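Local coordinates for concanavalin B (Canavalia ensiformis, PDB 6CAF), which may act as a carbohydrate-binding seed protein, being a chitinase-like member of glycosyl hydrolase family 18, at residues N231-W236 against L247-P252. Residues are numbered along the deposited sequence; the frame is centred on the assembly and turned at random.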
loop_
_atom_site.group_PDB
_atom_site.type_symbol
_atom_site.label_atom_id
_atom_site.label_comp_id
_atom_site.label_asym_id
_atom_site.label_seq_id
_atom_site.Cartn_x
_atom_site.Cartn_y
_atom_site.Cartn_z
ATOM N N ASN A 231 -8.564 10.127 17.089
ATOM C CA ASN A 231 -7.477 10.047 18.044
ATOM C C ASN A 231 -6.292 9.248 17.500
ATOM O O ASN A 231 -5.134 9.615 17.728
ATOM C CB ASN A 231 -7.963 9.451 19.343
ATOM C CG ASN A 231 -6.875 9.447 20.353
ATOM O OD1 ASN A 231 -6.449 10.508 20.812
ATOM N ND2 ASN A 231 -6.397 8.265 20.686
ATOM N N ALA A 232 -6.590 8.166 16.807
ATOM C CA ALA A 232 -5.533 7.354 16.230
ATOM C C ALA A 232 -4.803 8.157 15.145
ATOM O O ALA A 232 -3.574 8.108 15.050
ATOM C CB ALA A 232 -6.080 6.034 15.723
ATOM N N TRP A 233 -5.556 8.861 14.298
ATOM C CA TRP A 233 -4.919 9.723 13.317
ATOM C C TRP A 233 -3.983 10.706 14.013
ATOM O O TRP A 233 -2.832 10.876 13.604
ATOM C CB TRP A 233 -5.979 10.458 12.504
ATOM C CG TRP A 233 -5.428 11.406 11.520
ATOM C CD1 TRP A 233 -5.090 12.686 11.751
ATOM C CD2 TRP A 233 -5.046 11.129 10.173
ATOM N NE1 TRP A 233 -4.568 13.258 10.620
ATOM C CE2 TRP A 233 -4.526 12.313 9.641
ATOM C CE3 TRP A 233 -5.129 10.007 9.358
ATOM C CZ2 TRP A 233 -4.073 12.407 8.323
ATOM C CZ3 TRP A 233 -4.678 10.090 8.063
ATOM C CH2 TRP A 233 -4.173 11.291 7.560
ATOM N N LEU A 234 -4.471 11.367 15.054
ATOM C CA LEU A 234 -3.631 12.258 15.823
ATOM C C LEU A 234 -2.343 11.571 16.273
ATOM O O LEU A 234 -1.246 12.120 16.130
ATOM C CB LEU A 234 -4.410 12.804 17.025
ATOM C CG LEU A 234 -3.655 13.751 17.940
ATOM C CD1 LEU A 234 -3.162 14.985 17.194
ATOM C CD2 LEU A 234 -4.489 14.152 19.148
ATOM N N SER A 235 -2.477 10.388 16.851
ATOM C CA SER A 235 -1.298 9.653 17.300
ATOM C C SER A 235 -0.303 9.444 16.169
ATOM O O SER A 235 0.916 9.592 16.355
ATOM C CB SER A 235 -1.727 8.334 17.898
ATOM O OG SER A 235 -2.580 8.504 19.008
ATOM N N TRP A 236 -0.799 9.077 14.994
ATOM C CA TRP A 236 0.056 8.846 13.833
ATOM C C TRP A 236 0.714 10.145 13.358
ATOM O O TRP A 236 1.869 10.110 12.902
ATOM C CB TRP A 236 -0.722 8.138 12.705
ATOM C CG TRP A 236 -0.818 6.690 13.007
ATOM C CD1 TRP A 236 -1.853 6.036 13.580
ATOM C CD2 TRP A 236 0.224 5.725 12.839
ATOM N NE1 TRP A 236 -1.538 4.720 13.757
ATOM C CE2 TRP A 236 -0.261 4.501 13.317
ATOM C CE3 TRP A 236 1.513 5.779 12.324
ATOM C CZ2 TRP A 236 0.493 3.340 13.299
ATOM C CZ3 TRP A 236 2.267 4.634 12.323
ATOM C CH2 TRP A 236 1.762 3.435 12.803
ATOM N N LEU A 247 0.472 10.943 5.053
ATOM C CA LEU A 247 -0.398 10.022 5.769
ATOM C C LEU A 247 -1.668 9.756 4.987
ATOM O O LEU A 247 -2.347 10.678 4.528
ATOM C CB LEU A 247 -0.765 10.538 7.137
ATOM C CG LEU A 247 0.333 10.777 8.121
ATOM C CD1 LEU A 247 -0.267 11.230 9.446
ATOM C CD2 LEU A 247 1.148 9.535 8.289
ATOM N N PHE A 248 -1.971 8.472 4.855
ATOM C CA PHE A 248 -3.173 8.036 4.202
ATOM C C PHE A 248 -3.985 7.178 5.153
ATOM O O PHE A 248 -3.403 6.478 5.996
ATOM C CB PHE A 248 -2.868 7.147 3.004
ATOM C CG PHE A 248 -2.152 7.799 1.869
ATOM C CD1 PHE A 248 -0.803 8.084 1.952
ATOM C CD2 PHE A 248 -2.818 8.047 0.662
ATOM C CE1 PHE A 248 -0.126 8.609 0.872
ATOM C CE2 PHE A 248 -2.144 8.602 -0.415
ATOM C CZ PHE A 248 -0.784 8.851 -0.305
ATOM N N LEU A 249 -5.308 7.189 4.982
ATOM C CA LEU A 249 -6.158 6.209 5.656
ATOM C C LEU A 249 -6.357 5.018 4.744
ATOM O O LEU A 249 -6.922 5.160 3.646
ATOM C CB LEU A 249 -7.543 6.759 5.984
ATOM C CG LEU A 249 -7.586 7.965 6.898
ATOM C CD1 LEU A 249 -7.535 9.251 6.076
ATOM C CD2 LEU A 249 -8.881 7.953 7.696
ATOM N N GLU A 250 -5.934 3.831 5.182
ATOM C CA GLU A 250 -6.271 2.603 4.473
ATOM C C GLU A 250 -7.547 2.048 5.081
ATOM O O GLU A 250 -7.637 1.867 6.300
ATOM C CB GLU A 250 -5.159 1.565 4.508
ATOM C CG GLU A 250 -5.544 0.329 3.746
ATOM C CD GLU A 250 -4.444 -0.687 3.659
ATOM O OE1 GLU A 250 -3.318 -0.267 3.329
ATOM O OE2 GLU A 250 -4.719 -1.900 3.800
ATOM N N LEU A 251 -8.515 1.809 4.207
ATOM C CA LEU A 251 -9.868 1.470 4.611
ATOM C C LEU A 251 -10.370 0.312 3.765
ATOM O O LEU A 251 -9.939 0.116 2.618
ATOM C CB LEU A 251 -10.771 2.677 4.349
ATOM C CG LEU A 251 -10.463 3.927 5.186
ATOM C CD1 LEU A 251 -11.262 5.117 4.676
ATOM C CD2 LEU A 251 -10.697 3.630 6.642
ATOM N N PRO A 252 -11.327 -0.439 4.308
ATOM C CA PRO A 252 -11.950 -1.482 3.506
ATOM C C PRO A 252 -12.977 -0.880 2.565
ATOM O O PRO A 252 -13.705 0.032 2.944
ATOM C CB PRO A 252 -12.632 -2.364 4.551
ATOM C CG PRO A 252 -12.891 -1.472 5.696
ATOM C CD PRO A 252 -11.878 -0.379 5.671
#
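W233 of the helix meets L247 and L249 of the strand, and W236 meets L247 alone, the segment axes passing 10.4 Å apart with their directions 145° from parallel. This is the helix-to-strand half of a beta-alpha-beta unit in the TIM barrel of family 18: strand 208-212 leads into helix 227-239, which packs on the outside of the barrel and returns the chain to strand 247-252, parallel to the first. W233 does most of the joining. A trans first torsion (chi1 177°) swings the indole from the helix to the strand and sets its six-membered ring between two leucines. L247 brings CB to within 3.5 Å of W233 CH2. Its CD1 sits 4.1 Å above one face of the indole, nearer the outer edge than the middle. L249 comes to the ring from the opposite side, neither over the face nor at the edge, its side chain running roughly perpendicular to the indole's. The indole nitrogen is not left bare, since W233 NE1 donates a hydrogen bond to P278 O. The closest atom of W236 is its backbone C, 4.2 Å from L247 CD1, while the indole turns off from the strand and donates a hydrogen bond through NE1 to C190 O. On the other side of the strand, F248 stacks on F210. The tightest touch of L249 is CD1 against W233 CZ3, at 3.6 Å.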